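Local coordinates for protein PP1b (Porcine reproductive and respiratory syndrome virus, PDB 6JDR) that is the zinc-binding helicase part of the viral replicase polyprotein and probably hydrolyses ATP to unwind RNA and DNA duplexes in the 5' to 3' direction, at residues 233-238 with 262-267; 144-149 with 249-254; 166-171 with 215-220. The protein carries 1 engineered substitution. All blocks are in the same frame, centred on the assembly; numbering follows the deposited sequence.

Interaction 1: 233-238 with 262-267; sequences LDVLRL and CYVFDI
Val235, on helix 232-239, meets Cys262 and Val264 of the turn at 262-267 through CG1. That methyl is anti to the backbone N (chi1 169°), which puts Val235 CG1 4.0 Å from Cys262 SG. The same Val235 CG1 lies 4.1 Å from Val264 CG2, and the side chains of Val235 and Val264 run antiparallel, one passing alongside the other. The backbones stand well apart here, with Val235 CA 7.5 Å from Cys262 CA, so the gap is bridged by branched tips and a sulfur.

One residue on, Leu236 leaves the helix alongside the interface and brings only its CD2 end to it. Leu236 CD2 is 3.7 Å from Tyr263 OH, reaching the ring obliquely, and the two side chains cross at about a right angle. The same Leu236 CD2 is 4.0 Å from Val264 CG1. This last methyl also lies 3.5 Å above one face of the Tyr263 ring, measured from Val264 CG1 to the ring plane and displaced toward the rim, so leucine, tyrosine and valine form one cluster. Val264 thus divides its branches, giving CG2 to Val235 and CG1 to Leu236.

Neighbouring helices extend this apolar patch: Leu236 also packs on Leu64 and Val67 of helix 63-67 and on Val137 of helix 134-142, while Tyr263 reaches Pro63 and Met134. In the same turn Asp266 OD2 is hydrogen-bonded to His261 NE2; both residues bind a zinc ion seen in a structure of this protein, though none is modelled between them here.

About 203 Å² is buried between the segments, and the closest pairs join methyls to a thiol, to other methyls and to the phenol of Tyr263, with no hydrogen bond between the segments. The fit therefore depends on complementary shape and exclusion of water, not on directional bonds.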
loop_
_atom_site.group_PDB
_atom_site.type_symbol
_atom_site.label_atom_id
_atom_site.label_comp_id
_atom_site.label_asym_id
_atom_site.label_seq_id
_atom_site.Cartn_x
_atom_site.Cartn_y
_atom_site.Cartn_z
ATOM N N LEU A 233 -7.816 10.555 12.311
ATOM C CA LEU A 233 -7.037 10.426 13.542
ATOM C C LEU A 233 -6.417 9.036 13.682
ATOM O O LEU A 233 -5.271 8.911 14.118
ATOM C CB LEU A 233 -7.903 10.745 14.771
ATOM C CG LEU A 233 -7.165 10.791 16.116
ATOM C CD1 LEU A 233 -6.150 11.926 16.150
ATOM C CD2 LEU A 233 -8.146 10.926 17.270
ATOM N N ASP A 234 -7.165 7.996 13.316
ATOM C CA ASP A 234 -6.625 6.635 13.349
ATOM C C ASP A 234 -5.454 6.473 12.382
ATOM O O ASP A 234 -4.509 5.744 12.666
ATOM C CB ASP A 234 -7.701 5.600 13.013
ATOM C CG ASP A 234 -8.711 5.426 14.120
ATOM O OD1 ASP A 234 -8.377 5.701 15.289
ATOM O OD2 ASP A 234 -9.843 5.001 13.830
ATOM N N VAL A 235 -5.524 7.149 11.241
ATOM C CA VAL A 235 -4.444 7.092 10.267
ATOM C C VAL A 235 -3.181 7.731 10.850
ATOM O O VAL A 235 -2.076 7.208 10.682
ATOM C CB VAL A 235 -4.837 7.763 8.936
ATOM C CG1 VAL A 235 -3.626 7.940 8.033
ATOM C CG2 VAL A 235 -5.902 6.933 8.235
ATOM N N LEU A 236 -3.356 8.852 11.543
ATOM C CA LEU A 236 -2.239 9.508 12.212
ATOM C C LEU A 236 -1.650 8.643 13.330
ATOM O O LEU A 236 -0.443 8.666 13.555
ATOM C CB LEU A 236 -2.664 10.869 12.756
ATOM C CG LEU A 236 -3.000 11.944 11.722
ATOM C CD1 LEU A 236 -3.365 13.233 12.436
ATOM C CD2 LEU A 236 -1.836 12.173 10.768
ATOM N N ARG A 237 -2.500 7.885 14.023
ATOM C CA ARG A 237 -2.031 6.931 15.033
ATOM C C ARG A 237 -1.088 5.899 14.421
ATOM O O ARG A 237 -0.019 5.637 14.969
ATOM C CB ARG A 237 -3.200 6.214 15.713
ATOM C CG ARG A 237 -3.960 7.057 16.723
ATOM C CD ARG A 237 -5.108 6.264 17.339
ATOM N NE ARG A 237 -5.823 7.029 18.363
ATOM C CZ ARG A 237 -7.109 7.396 18.317
ATOM N NH1 ARG A 237 -7.899 7.078 17.289
ATOM N NH2 ARG A 237 -7.618 8.088 19.332
ATOM N N LEU A 238 -1.486 5.322 13.288
ATOM C CA LEU A 238 -0.651 4.352 12.575
ATOM C C LEU A 238 0.652 4.982 12.090
ATOM O O LEU A 238 1.735 4.462 12.346
ATOM C CB LEU A 238 -1.394 3.764 11.375
ATOM C CG LEU A 238 -2.624 2.892 11.648
ATOM C CD1 LEU A 238 -3.153 2.326 10.338
ATOM C CD2 LEU A 238 -2.312 1.771 12.632
ATOM N N CYS A 262 -7.617 11.868 4.442
ATOM C CA CYS A 262 -6.542 12.348 5.303
ATOM C C CYS A 262 -5.549 13.176 4.493
ATOM O O CYS A 262 -5.150 12.778 3.398
ATOM C CB CYS A 262 -5.827 11.186 5.992
ATOM S SG CYS A 262 -4.862 11.691 7.436
ATOM N N TYR A 263 -5.167 14.332 5.032
ATOM C CA TYR A 263 -4.237 15.248 4.358
ATOM C C TYR A 263 -2.920 14.575 3.955
ATOM O O TYR A 263 -2.303 14.964 2.964
ATOM C CB TYR A 263 -3.930 16.458 5.247
ATOM C CG TYR A 263 -2.938 16.145 6.344
ATOM C CD1 TYR A 263 -1.580 16.406 6.175
ATOM C CD2 TYR A 263 -3.351 15.556 7.536
ATOM C CE1 TYR A 263 -0.663 16.101 7.168
ATOM C CE2 TYR A 263 -2.443 15.253 8.538
ATOM C CZ TYR A 263 -1.100 15.526 8.349
ATOM O OH TYR A 263 -0.196 15.224 9.339
ATOM N N VAL A 264 -2.492 13.574 4.726
ATOM C CA VAL A 264 -1.228 12.890 4.458
ATOM C C VAL A 264 -1.144 12.314 3.044
ATOM O O VAL A 264 -0.053 12.234 2.482
ATOM C CB VAL A 264 -0.919 11.767 5.481
ATOM C CG1 VAL A 264 -0.730 12.345 6.878
ATOM C CG2 VAL A 264 -1.987 10.676 5.473
ATOM N N PHE A 265 -2.286 11.939 2.466
ATOM C CA PHE A 265 -2.308 11.338 1.127
ATOM C C PHE A 265 -1.939 12.320 0.022
ATOM O O PHE A 265 -1.456 11.909 -1.031
ATOM C CB PHE A 265 -3.676 10.716 0.814
ATOM C CG PHE A 265 -4.142 9.725 1.839
ATOM C CD1 PHE A 265 -3.254 8.844 2.441
ATOM C CD2 PHE A 265 -5.479 9.672 2.200
ATOM C CE1 PHE A 265 -3.689 7.937 3.391
ATOM C CE2 PHE A 265 -5.920 8.767 3.145
ATOM C CZ PHE A 265 -5.028 7.898 3.743
ATOM N N ASP A 266 -2.159 13.608 0.268
ATOM C CA ASP A 266 -1.792 14.652 -0.687
ATOM C C ASP A 266 -0.305 15.014 -0.642
ATOM O O ASP A 266 0.184 15.721 -1.518
ATOM C CB ASP A 266 -2.646 15.896 -0.449
ATOM C CG ASP A 266 -4.126 15.620 -0.626
ATOM O OD1 ASP A 266 -4.493 14.997 -1.644
ATOM O OD2 ASP A 266 -4.925 16.011 0.254
ATOM N N ILE A 267 0.406 14.540 0.377
ATOM C CA ILE A 267 1.852 14.755 0.485
ATOM C C ILE A 267 2.632 13.435 0.487
ATOM O O ILE A 267 3.852 13.426 0.624
ATOM C CB ILE A 267 2.205 15.602 1.731
ATOM C CG1 ILE A 267 1.681 14.953 3.018
ATOM C CG2 ILE A 267 1.624 17.002 1.592
ATOM C CD1 ILE A 267 2.152 15.641 4.285
#

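Interaction 2: 144-149 with 249-254; sequences SRFIIG and DFKQLH
Ile148, at the end of strand 145-148, carries the contact with Asp249, Phe250 and Lys251 through two of its branches. CG2 is anti to the backbone N, and Ile148 CG2 lies 3.5 Å from Asp249 O and 3.9 Å from Phe250 CA. The other branch runs out extended (chi2 171°), bringing Ile148 CD1 to 4.1 Å from Lys251 CE, where the two side chains cross at about a right angle. Lys251 is extended as far as CE and then bends at chi4 (-68°), placing its amine 4.2 Å from the ring of Phe146, measured from Lys251 NZ to Phe146 CE2; the approach is oblique.

Phe250 has CG anti to its backbone N and presents an edge to the glycine opposite. Gly149 O is 3.4 Å from Phe250 CB and 3.6 Å from Phe250 CD2, near the plane of the ring. That carbonyl oxygen is also hydrogen-bonded by Gln272 NE2, and Gln272 touches both Ile148 and Phe250. The CB of Asp249 points away from the strand, and its OD1 forms a salt bridge with Lys155 NZ.

Gly149 and Lys155 fit the Walker A pattern, a P-loop between strand 145-148 and helix 155-162. The Asp-Phe-Lys-Gln run starting at Asp249 is consistent with motif III of superfamily 1 helicases, which follows the neighbouring parallel strand of the RecA-like core.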
loop_
_atom_site.group_PDB
_atom_site.type_symbol
_atom_site.label_atom_id
_atom_site.label_comp_id
_atom_site.label_asym_id
_atom_site.label_seq_id
_atom_site.Cartn_x
_atom_site.Cartn_y
_atom_site.Cartn_z
ATOM N N SER A 144 6.234 6.281 3.078
ATOM C CA SER A 144 4.990 5.586 2.742
ATOM C C SER A 144 4.724 5.719 1.244
ATOM O O SER A 144 5.449 6.426 0.542
ATOM C CB SER A 144 3.818 6.187 3.529
ATOM O OG SER A 144 3.909 5.879 4.909
ATOM N N ARG A 145 3.684 5.046 0.761
ATOM C CA ARG A 145 3.248 5.189 -0.627
ATOM C C ARG A 145 1.722 5.118 -0.736
ATOM O O ARG A 145 1.074 4.398 0.019
ATOM C CB ARG A 145 3.898 4.117 -1.504
ATOM C CG ARG A 145 3.860 2.719 -0.910
ATOM N N PHE A 146 1.156 5.880 -1.667
ATOM C CA PHE A 146 -0.273 5.840 -1.940
ATOM C C PHE A 146 -0.522 5.271 -3.339
ATOM O O PHE A 146 -0.254 5.938 -4.338
ATOM C CB PHE A 146 -0.883 7.237 -1.820
ATOM C CG PHE A 146 -2.386 7.241 -1.815
ATOM C CD1 PHE A 146 -3.087 7.179 -0.622
ATOM C CD2 PHE A 146 -3.101 7.301 -3.003
ATOM C CE1 PHE A 146 -4.473 7.177 -0.611
ATOM C CE2 PHE A 146 -4.486 7.298 -2.999
ATOM C CZ PHE A 146 -5.172 7.237 -1.801
ATOM N N ILE A 147 -1.049 4.048 -3.398
ATOM C CA ILE A 147 -1.334 3.372 -4.667
ATOM C C ILE A 147 -2.720 3.773 -5.176
ATOM O O ILE A 147 -3.739 3.343 -4.634
ATOM C CB ILE A 147 -1.238 1.830 -4.532
ATOM C CG1 ILE A 147 0.226 1.373 -4.479
ATOM C CG2 ILE A 147 -1.896 1.126 -5.717
ATOM C CD1 ILE A 147 1.036 1.938 -3.338
ATOM N N ILE A 148 -2.745 4.596 -6.220
ATOM C CA ILE A 148 -3.992 5.012 -6.850
ATOM C C ILE A 148 -4.360 3.974 -7.902
ATOM O O ILE A 148 -3.542 3.640 -8.758
ATOM C CB ILE A 148 -3.862 6.383 -7.546
ATOM C CG1 ILE A 148 -3.298 7.434 -6.585
ATOM C CG2 ILE A 148 -5.220 6.834 -8.078
ATOM C CD1 ILE A 148 -2.945 8.750 -7.248
ATOM N N GLY A 149 -5.590 3.475 -7.846
ATOM C CA GLY A 149 -6.037 2.447 -8.778
ATOM C C GLY A 149 -6.427 3.022 -10.127
ATOM O O GLY A 149 -6.498 4.244 -10.285
ATOM N N ASP A 249 -8.660 4.725 -4.736
ATOM C CA ASP A 249 -9.305 4.620 -6.047
ATOM C C ASP A 249 -8.924 5.791 -6.951
ATOM O O ASP A 249 -8.361 6.788 -6.490
ATOM C CB ASP A 249 -10.825 4.569 -5.880
ATOM C CG ASP A 249 -11.281 3.397 -5.026
ATOM O OD1 ASP A 249 -10.885 2.252 -5.328
ATOM O OD2 ASP A 249 -12.035 3.620 -4.053
ATOM N N PHE A 250 -9.248 5.663 -8.235
ATOM C CA PHE A 250 -8.904 6.670 -9.237
ATOM C C PHE A 250 -9.566 8.015 -8.934
ATOM O O PHE A 250 -10.790 8.095 -8.803
ATOM C CB PHE A 250 -9.312 6.189 -10.633
ATOM C CG PHE A 250 -8.873 7.105 -11.742
ATOM C CD1 PHE A 250 -9.764 8.003 -12.318
ATOM C CD2 PHE A 250 -7.564 7.075 -12.206
ATOM C CE1 PHE A 250 -9.359 8.849 -13.337
ATOM C CE2 PHE A 250 -7.154 7.919 -13.224
ATOM C CZ PHE A 250 -8.053 8.807 -13.791
ATOM N N LYS A 251 -8.749 9.062 -8.833
ATOM C CA LYS A 251 -9.224 10.397 -8.464
ATOM C C LYS A 251 -10.011 11.057 -9.596
ATOM O O LYS A 251 -9.429 11.527 -10.574
ATOM C CB LYS A 251 -8.051 11.303 -8.066
ATOM C CG LYS A 251 -7.295 10.859 -6.821
ATOM C CD LYS A 251 -6.339 11.947 -6.348
ATOM C CE LYS A 251 -5.360 11.440 -5.298
ATOM N NZ LYS A 251 -6.012 11.102 -4.002
ATOM N N GLN A 252 -11.335 11.084 -9.450
ATOM C CA GLN A 252 -12.212 11.777 -10.393
ATOM C C GLN A 252 -12.387 13.237 -9.971
ATOM O O GLN A 252 -11.849 13.662 -8.944
ATOM C CB GLN A 252 -13.574 11.079 -10.463
ATOM N N LEU A 253 -13.140 13.997 -10.765
ATOM C CA LEU A 253 -13.400 15.413 -10.489
ATOM C C LEU A 253 -14.775 15.608 -9.841
ATOM O O LEU A 253 -15.624 16.337 -10.359
ATOM C CB LEU A 253 -13.304 16.230 -11.782
ATOM N N HIS A 254 -14.978 14.947 -8.703
ATOM C CA HIS A 254 -16.235 15.030 -7.942
ATOM C C HIS A 254 -16.341 16.130 -6.863
ATOM O O HIS A 254 -17.456 16.444 -6.442
ATOM C CB HIS A 254 -16.556 13.668 -7.302
ATOM C CG HIS A 254 -15.485 13.155 -6.389
ATOM N ND1 HIS A 254 -14.592 12.175 -6.767
ATOM C CD2 HIS A 254 -15.159 13.488 -5.117
ATOM C CE1 HIS A 254 -13.764 11.926 -5.769
ATOM N NE2 HIS A 254 -14.087 12.710 -4.755
#

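Interaction 3: 166-171 with 215-220; sequences GDVIYT and GWCPGK
Tyr170 OH accepts a hydrogen bond from Cys217 N, 2.9 Å away and nearly straight at 175°. The Tyr170 ring meets the loop by its edge: Tyr170 CE1 is 3.5 Å from Gly215 O, which lies near the ring plane. Trp216 contributes its pyrrole side, with Trp216 CD1 3.5 Å from Tyr170 OH.

A second bond closes the far end, where Lys220 N donates to Gly166 O over 3.2 Å at 168°, from well above the carbonyl plane. Between the two bonds sits Val168. Its CG2 lies 3.8 Å from Gly219 CA, whereas Val168 CG1, anti to the backbone N (chi1 -179°), is 4.2 Å from Cys217 SG and also covers part of one face of the Tyr170 ring.

Further out, Arg210 of strand 208-211 touches Val168, Tyr170 and Cys217 alike. Asp167 is fixed by hydrogen bonds from Gln164 N to OD2 and from Asn221 N to OD1, which ties the start of the strand to the residue following Lys220. At the other end, Thr171 OG1 is hydrogen-bonded to Asp225 OD2.

Strand 168-171 lies between 208-211 and 222-224 in the parallel sheet, and segment 215-220 belongs to the connection that passes over it. Such crossovers join the strands of parallel alpha/beta sheets, among them the RecA-like core of superfamily 1 helicases; here it leads toward Asp225-Glu226, consistent with the Walker B motif.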
loop_
_atom_site.group_PDB
_atom_site.type_symbol
_atom_site.label_atom_id
_atom_site.label_comp_id
_atom_site.label_asym_id
_atom_site.label_seq_id
_atom_site.Cartn_x
_atom_site.Cartn_y
_atom_site.Cartn_z
ATOM N N GLY A 166 3.489 -12.253 6.920
ATOM C CA GLY A 166 3.895 -11.406 8.047
ATOM C C GLY A 166 3.271 -10.016 8.065
ATOM O O GLY A 166 3.438 -9.268 9.031
ATOM N N ASP A 167 2.546 -9.669 7.004
ATOM C CA ASP A 167 2.022 -8.316 6.832
ATOM C C ASP A 167 0.742 -8.061 7.625
ATOM O O ASP A 167 0.111 -8.992 8.128
ATOM C CB ASP A 167 1.768 -8.040 5.347
ATOM C CG ASP A 167 3.034 -8.101 4.521
ATOM O OD1 ASP A 167 4.131 -7.925 5.090
ATOM O OD2 ASP A 167 2.934 -8.323 3.296
ATOM N N VAL A 168 0.379 -6.784 7.722
ATOM C CA VAL A 168 -0.830 -6.345 8.417
ATOM C C VAL A 168 -1.632 -5.435 7.491
ATOM O O VAL A 168 -1.083 -4.509 6.889
ATOM C CB VAL A 168 -0.495 -5.577 9.713
ATOM C CG1 VAL A 168 -1.770 -5.155 10.436
ATOM C CG2 VAL A 168 0.377 -6.426 10.626
ATOM N N ILE A 169 -2.930 -5.705 7.378
ATOM C CA ILE A 169 -3.824 -4.897 6.561
ATOM C C ILE A 169 -4.853 -4.220 7.468
ATOM O O ILE A 169 -5.674 -4.891 8.097
ATOM C CB ILE A 169 -4.523 -5.754 5.484
ATOM C CG1 ILE A 169 -3.477 -6.343 4.526
ATOM C CG2 ILE A 169 -5.539 -4.927 4.705
ATOM C CD1 ILE A 169 -3.966 -7.531 3.723
ATOM N N TYR A 170 -4.787 -2.892 7.545
ATOM C CA TYR A 170 -5.746 -2.112 8.317
ATOM C C TYR A 170 -6.912 -1.700 7.423
ATOM O O TYR A 170 -6.714 -1.317 6.269
ATOM C CB TYR A 170 -5.080 -0.879 8.927
ATOM C CG TYR A 170 -4.004 -1.201 9.941
ATOM C CD1 TYR A 170 -4.329 -1.440 11.272
ATOM C CD2 TYR A 170 -2.659 -1.260 9.571
ATOM C CE1 TYR A 170 -3.350 -1.731 12.205
ATOM C CE2 TYR A 170 -1.671 -1.550 10.498
ATOM C CZ TYR A 170 -2.019 -1.782 11.813
ATOM O OH TYR A 170 -1.046 -2.069 12.743
ATOM N N THR A 171 -8.125 -1.777 7.966
ATOM C CA THR A 171 -9.334 -1.539 7.189
ATOM C C THR A 171 -10.394 -0.850 8.069
ATOM O O THR A 171 -10.538 -1.195 9.245
ATOM C CB THR A 171 -9.851 -2.862 6.585
ATOM O OG1 THR A 171 -10.921 -2.605 5.669
ATOM C CG2 THR A 171 -10.326 -3.820 7.672
ATOM N N GLY A 215 -6.124 0.240 16.394
ATOM C CA GLY A 215 -4.807 0.855 16.546
ATOM C C GLY A 215 -3.678 -0.047 16.088
ATOM O O GLY A 215 -3.911 -1.149 15.596
ATOM N N TRP A 216 -2.447 0.423 16.272
ATOM C CA TRP A 216 -1.263 -0.251 15.738
ATOM C C TRP A 216 -0.991 -1.600 16.397
ATOM O O TRP A 216 -1.104 -1.739 17.614
ATOM C CB TRP A 216 -0.031 0.644 15.901
ATOM C CG TRP A 216 1.222 0.057 15.322
ATOM C CD1 TRP A 216 1.509 -0.117 14.001
ATOM C CD2 TRP A 216 2.355 -0.429 16.046
ATOM N NE1 TRP A 216 2.750 -0.685 13.855
ATOM C CE2 TRP A 216 3.294 -0.885 15.097
ATOM C CE3 TRP A 216 2.669 -0.525 17.406
ATOM C CZ2 TRP A 216 4.528 -1.430 15.462
ATOM C CZ3 TRP A 216 3.895 -1.065 17.771
ATOM C CH2 TRP A 216 4.810 -1.511 16.800
ATOM N N CYS A 217 -0.645 -2.587 15.574
ATOM C CA CYS A 217 -0.099 -3.852 16.057
ATOM C C CYS A 217 1.084 -4.246 15.161
ATOM O O CYS A 217 1.067 -3.985 13.955
ATOM C CB CYS A 217 -1.177 -4.945 16.104
ATOM S SG CYS A 217 -1.474 -5.846 14.562
ATOM N N PRO A 218 2.117 -4.869 15.753
ATOM C CA PRO A 218 3.382 -5.069 15.044
ATOM C C PRO A 218 3.271 -6.002 13.839
ATOM O O PRO A 218 2.481 -6.947 13.849
ATOM C CB PRO A 218 4.292 -5.675 16.116
ATOM C CG PRO A 218 3.361 -6.372 17.042
ATOM C CD PRO A 218 2.107 -5.545 17.062
ATOM N N GLY A 219 4.063 -5.715 12.813
ATOM C CA GLY A 219 4.086 -6.509 11.593
ATOM C C GLY A 219 5.261 -6.106 10.722
ATOM O O GLY A 219 6.044 -5.228 11.093
ATOM N N LYS A 220 5.384 -6.743 9.563
ATOM C CA LYS A 220 6.482 -6.442 8.651
ATOM C C LYS A 220 6.088 -5.252 7.786
ATOM O O LYS A 220 6.564 -4.140 8.013
ATOM C CB LYS A 220 6.867 -7.676 7.815
ATOM C CG LYS A 220 7.046 -8.960 8.622
ATOM C CD LYS A 220 7.940 -8.781 9.846
ATOM C CE LYS A 220 7.911 -10.005 10.749
ATOM N NZ LYS A 220 8.453 -9.699 12.103
#

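All three contacts belong to the superfamily 1 helicase core. Interactions 2 and 3 both involve its seven-stranded parallel sheet, with centres 22 Å apart and nearest atoms about 11 Å apart. Interaction 1 lies 14 Å from interaction 2 and 16 Å from interaction 3, between centres, and touches both: Phe265 CD1 is 3.5 Å from Phe146 CD1, and Leu238 CD1 is 3.6 Å from Tyr170 CG. Along the chain, interaction 3 is nested inside the loop closed by interaction 2 and precedes interaction 1, whose segments alternate with those of interaction 2. Helix 232-239 and the 262-267 turn lie on one face of the sheet, where they meet Phe146 of strand 145-148 and Tyr170 of strand 168-171.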